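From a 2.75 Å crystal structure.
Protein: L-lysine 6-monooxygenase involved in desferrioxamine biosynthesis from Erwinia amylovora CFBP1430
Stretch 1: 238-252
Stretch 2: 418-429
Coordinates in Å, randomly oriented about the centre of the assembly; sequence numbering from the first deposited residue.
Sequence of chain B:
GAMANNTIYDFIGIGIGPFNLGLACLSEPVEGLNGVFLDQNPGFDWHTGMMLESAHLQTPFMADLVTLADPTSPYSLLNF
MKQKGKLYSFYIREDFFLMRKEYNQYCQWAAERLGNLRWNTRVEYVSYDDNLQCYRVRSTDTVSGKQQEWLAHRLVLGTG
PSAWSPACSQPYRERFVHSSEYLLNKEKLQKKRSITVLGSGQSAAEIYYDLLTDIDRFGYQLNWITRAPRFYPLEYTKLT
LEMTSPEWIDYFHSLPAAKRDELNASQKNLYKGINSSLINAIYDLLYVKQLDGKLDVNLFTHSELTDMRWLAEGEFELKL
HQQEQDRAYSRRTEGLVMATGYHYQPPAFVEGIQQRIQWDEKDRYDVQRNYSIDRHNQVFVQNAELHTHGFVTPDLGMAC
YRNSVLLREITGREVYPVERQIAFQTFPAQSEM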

# COMPACT_ATOMS: atom_id res chain seq x y z
N LYS B 238 1.54 2.65 14.68
CA LYS B 238 1.04 1.68 15.66
C LYS B 238 1.56 1.86 17.08
O LYS B 238 0.84 1.54 18.03
CB LYS B 238 1.29 0.26 15.18
CG LYS B 238 0.47 -0.07 13.96
CD LYS B 238 0.84 -1.41 13.39
CE LYS B 238 0.12 -1.61 12.07
NZ LYS B 238 0.59 -2.86 11.43
N LEU B 239 2.78 2.38 17.24
CA LEU B 239 3.28 2.69 18.57
C LEU B 239 2.50 3.82 19.24
O LEU B 239 2.31 3.79 20.43
CB LEU B 239 4.78 3.00 18.56
CG LEU B 239 5.72 1.78 18.42
CD1 LEU B 239 7.16 2.26 18.27
CD2 LEU B 239 5.55 0.79 19.57
N THR B 240 2.04 4.80 18.46
CA THR B 240 1.16 5.88 18.98
C THR B 240 -0.26 5.37 19.24
O THR B 240 -0.89 5.81 20.20
CB THR B 240 1.13 7.11 18.04
OG1 THR B 240 2.44 7.65 17.95
CG2 THR B 240 0.18 8.18 18.55
N LEU B 241 -0.77 4.44 18.42
CA LEU B 241 -2.09 3.84 18.69
C LEU B 241 -2.19 3.14 20.07
O LEU B 241 -3.28 3.08 20.65
CB LEU B 241 -2.50 2.87 17.57
CG LEU B 241 -2.66 3.44 16.15
CD1 LEU B 241 -3.13 2.36 15.17
CD2 LEU B 241 -3.60 4.65 16.14
N GLU B 242 -1.06 2.66 20.59
CA GLU B 242 -0.99 2.14 21.97
C GLU B 242 -1.34 3.16 23.05
O GLU B 242 -1.55 2.79 24.19
CB GLU B 242 0.39 1.60 22.30
CG GLU B 242 0.81 0.35 21.54
CD GLU B 242 1.85 -0.47 22.29
OE1 GLU B 242 2.85 0.12 22.81
OE2 GLU B 242 1.64 -1.71 22.40
N MET B 243 -1.35 4.45 22.72
CA MET B 243 -1.83 5.46 23.66
C MET B 243 -3.34 5.43 23.82
O MET B 243 -3.83 6.01 24.78
CB MET B 243 -1.38 6.86 23.24
CG MET B 243 0.12 7.08 23.24
SD MET B 243 0.63 8.67 22.56
CE MET B 243 0.32 9.75 23.95
N THR B 244 -4.08 4.82 22.88
CA THR B 244 -5.52 4.59 23.06
C THR B 244 -5.64 3.25 23.77
O THR B 244 -5.93 2.21 23.17
CB THR B 244 -6.36 4.62 21.75
OG1 THR B 244 -6.28 3.35 21.09
CG2 THR B 244 -5.90 5.71 20.80
N SER B 245 -5.39 3.30 25.07
CA SER B 245 -5.31 2.10 25.86
C SER B 245 -5.66 2.41 27.31
O SER B 245 -5.46 3.54 27.77
CB SER B 245 -3.90 1.54 25.80
OG SER B 245 -2.99 2.41 26.43
N PRO B 246 -6.18 1.40 28.03
CA PRO B 246 -6.46 1.58 29.44
C PRO B 246 -5.28 2.13 30.23
O PRO B 246 -5.46 3.03 31.06
CB PRO B 246 -6.81 0.17 29.88
CG PRO B 246 -7.45 -0.43 28.68
CD PRO B 246 -6.67 0.10 27.53
N GLU B 247 -4.07 1.65 29.91
CA GLU B 247 -2.88 2.05 30.69
C GLU B 247 -2.57 3.51 30.49
O GLU B 247 -2.21 4.18 31.45
CB GLU B 247 -1.63 1.27 30.35
CG GLU B 247 -1.81 -0.21 30.11
CD GLU B 247 -1.84 -0.51 28.64
OE1 GLU B 247 -0.77 -0.49 28.03
OE2 GLU B 247 -2.93 -0.84 28.12
N TRP B 248 -2.71 3.99 29.26
CA TRP B 248 -2.51 5.40 28.99
C TRP B 248 -3.57 6.27 29.68
O TRP B 248 -3.26 7.35 30.19
CB TRP B 248 -2.50 5.71 27.48
CG TRP B 248 -2.06 7.10 27.25
CD1 TRP B 248 -0.78 7.56 27.24
CD2 TRP B 248 -2.90 8.23 27.10
NE1 TRP B 248 -0.76 8.92 27.07
CE2 TRP B 248 -2.06 9.36 26.98
CE3 TRP B 248 -4.29 8.41 27.06
CZ2 TRP B 248 -2.55 10.64 26.79
CZ3 TRP B 248 -4.78 9.69 26.87
CH2 TRP B 248 -3.92 10.79 26.73
N ILE B 249 -4.82 5.79 29.69
CA ILE B 249 -5.91 6.57 30.27
C ILE B 249 -5.69 6.73 31.77
O ILE B 249 -5.87 7.82 32.30
CB ILE B 249 -7.29 5.99 29.93
CG1 ILE B 249 -7.52 6.03 28.43
CG2 ILE B 249 -8.39 6.81 30.59
CD1 ILE B 249 -8.59 5.05 27.95
N ASP B 250 -5.27 5.65 32.43
CA ASP B 250 -4.91 5.71 33.86
C ASP B 250 -3.82 6.73 34.08
O ASP B 250 -3.88 7.54 35.01
CB ASP B 250 -4.43 4.34 34.38
CG ASP B 250 -5.48 3.24 34.26
OD1 ASP B 250 -6.69 3.54 34.31
OD2 ASP B 250 -5.10 2.06 34.13
N TYR B 251 -2.81 6.69 33.21
CA TYR B 251 -1.68 7.62 33.28
C TYR B 251 -2.17 9.05 33.14
O TYR B 251 -1.86 9.89 33.99
CB TYR B 251 -0.62 7.27 32.22
CG TYR B 251 0.36 8.37 31.87
CD1 TYR B 251 1.40 8.68 32.73
CD2 TYR B 251 0.24 9.09 30.68
CE1 TYR B 251 2.31 9.69 32.43
CE2 TYR B 251 1.14 10.10 30.36
CZ TYR B 251 2.16 10.41 31.25
OH TYR B 251 3.07 11.40 30.96
N PHE B 252 -2.96 9.30 32.09
CA PHE B 252 -3.47 10.64 31.80
C PHE B 252 -4.31 11.23 32.94
O PHE B 252 -4.25 12.44 33.20
CB PHE B 252 -4.29 10.63 30.50
CG PHE B 252 -4.70 12.01 30.05
CD1 PHE B 252 -3.86 12.80 29.27
CD2 PHE B 252 -5.91 12.54 30.48
CE1 PHE B 252 -4.25 14.08 28.91
CE2 PHE B 252 -6.29 13.82 30.12
CZ PHE B 252 -5.46 14.59 29.34
N VAL B 418 -12.41 -6.41 31.36
CA VAL B 418 -11.88 -5.10 31.11
C VAL B 418 -10.37 -5.22 31.20
O VAL B 418 -9.82 -5.46 32.29
CB VAL B 418 -12.39 -4.11 32.17
CG1 VAL B 418 -11.92 -2.70 31.85
CG2 VAL B 418 -13.91 -4.16 32.29
N GLU B 419 -9.69 -5.03 30.06
CA GLU B 419 -8.25 -5.08 30.01
C GLU B 419 -7.65 -3.97 30.88
O GLU B 419 -8.15 -2.85 30.89
CB GLU B 419 -7.76 -4.99 28.57
CG GLU B 419 -8.00 -6.27 27.78
CD GLU B 419 -9.31 -6.30 27.01
OE1 GLU B 419 -10.26 -5.58 27.39
OE2 GLU B 419 -9.38 -7.07 26.02
N ARG B 420 -6.67 -4.34 31.69
CA ARG B 420 -5.84 -3.36 32.41
C ARG B 420 -4.59 -2.99 31.64
O ARG B 420 -3.96 -1.99 31.94
CB ARG B 420 -5.42 -3.90 33.76
CG ARG B 420 -6.55 -4.30 34.69
CD ARG B 420 -6.10 -4.36 36.15
NE ARG B 420 -7.02 -5.16 36.99
CZ ARG B 420 -8.04 -4.69 37.73
NH1 ARG B 420 -8.35 -3.39 37.79
NH2 ARG B 420 -8.77 -5.55 38.43
N GLN B 421 -4.18 -3.82 30.67
CA GLN B 421 -2.85 -3.71 30.08
C GLN B 421 -2.78 -4.38 28.71
O GLN B 421 -2.65 -5.59 28.63
CB GLN B 421 -1.78 -4.30 31.03
CG GLN B 421 -0.34 -4.20 30.51
CD GLN B 421 0.66 -3.78 31.55
OE1 GLN B 421 0.32 -3.08 32.51
NE2 GLN B 421 1.90 -4.18 31.36
N ILE B 422 -2.81 -3.57 27.65
CA ILE B 422 -2.72 -4.03 26.25
C ILE B 422 -1.42 -3.68 25.54
O ILE B 422 -1.16 -4.24 24.50
CB ILE B 422 -3.89 -3.50 25.37
CG1 ILE B 422 -3.91 -1.96 25.29
CG2 ILE B 422 -5.23 -4.04 25.85
CD1 ILE B 422 -4.95 -1.38 24.36
N ALA B 423 -0.59 -2.81 26.11
CA ALA B 423 0.48 -2.12 25.35
C ALA B 423 1.89 -2.55 25.73
O ALA B 423 2.20 -2.71 26.91
CB ALA B 423 0.35 -0.62 25.55
N PHE B 424 2.76 -2.68 24.73
CA PHE B 424 4.19 -2.93 24.94
C PHE B 424 4.96 -1.81 25.65
O PHE B 424 5.93 -2.08 26.37
CB PHE B 424 4.88 -3.25 23.61
CG PHE B 424 4.38 -4.51 22.97
CD1 PHE B 424 4.78 -5.75 23.45
CD2 PHE B 424 3.52 -4.47 21.89
CE1 PHE B 424 4.32 -6.93 22.85
CE2 PHE B 424 3.05 -5.63 21.29
CZ PHE B 424 3.45 -6.86 21.78
N GLN B 425 4.55 -0.55 25.44
CA GLN B 425 5.17 0.58 26.12
C GLN B 425 4.77 0.66 27.57
O GLN B 425 3.75 0.10 27.97
CB GLN B 425 4.72 1.90 25.51
CG GLN B 425 5.11 2.12 24.09
CD GLN B 425 4.41 3.32 23.53
OE1 GLN B 425 4.68 4.46 23.93
NE2 GLN B 425 3.48 3.08 22.63
N THR B 426 5.58 1.37 28.34
CA THR B 426 5.21 1.81 29.67
C THR B 426 5.16 3.34 29.63
O THR B 426 6.15 3.99 29.32
CB THR B 426 6.26 1.37 30.70
OG1 THR B 426 6.58 -0.00 30.50
CG2 THR B 426 5.75 1.61 32.11
N PHE B 427 4.00 3.89 29.93
CA PHE B 427 3.80 5.35 29.91
C PHE B 427 4.25 6.10 31.15
O PHE B 427 4.97 7.09 31.02
CB PHE B 427 2.34 5.67 29.60
CG PHE B 427 1.90 5.09 28.29
CD1 PHE B 427 2.42 5.60 27.10
CD2 PHE B 427 1.02 4.01 28.25
CE1 PHE B 427 2.02 5.06 25.89
CE2 PHE B 427 0.61 3.49 27.05
CZ PHE B 427 1.12 3.99 25.86
N PRO B 428 3.86 5.64 32.35
CA PRO B 428 4.35 6.37 33.53
C PRO B 428 5.80 6.05 33.86
O PRO B 428 6.36 5.06 33.37
CB PRO B 428 3.44 5.84 34.65
CG PRO B 428 3.16 4.45 34.25
CD PRO B 428 3.04 4.48 32.74
N ALA B 429 6.41 6.90 34.69
CA ALA B 429 7.70 6.58 35.30
C ALA B 429 7.56 5.25 36.02
O ALA B 429 6.49 4.95 36.55
CB ALA B 429 8.11 7.67 36.29

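Two glutamates of the first stretch carry the polar part of this contact, each accepting from backbone amides of a second stretch that has no regular helix or strand. The straightest bond runs from Ile-422 N to Glu-247 OE2, 2.8 Å with an N-H...acceptor angle of 175°. The neighbouring bond from Ala-423 N to Glu-247 OE1 (3.0 Å, 126°) is weak, and the position of OE1 is less certain because it lies too close to Ala-423 CB in the model.

Glu-242 divides its carboxylate between successive residues: Phe-424 N donates to Glu-242 OE2 (2.8 Å, 154°), while Gln-425 N (3.2 Å, 156°) and Gln-425 NE2 (3.0 Å, 150°) both donate to Glu-242 OE1. Gln-425 NE2 also approaches Leu-239 O at 2.6 Å, but the 122° angle marks that bond as weak.

Packing centres on Phe-427, which has the largest area covered by the other stretch. The edge of Trp-248 meets its ring face, with centroids 4.9 Å apart and planes at 87°; Trp-248 CB lies over the same ring, 4.2 Å from its centroid. Met-243 CG adds an apolar contact at 3.8 Å to Phe-427 CE1. Farther along, Tyr-251 CD1 reaches Pro-428 CB at 4.0 Å; earlier in both stretches, Pro-246 CD meets Ile-422 CD1 at 3.9 Å.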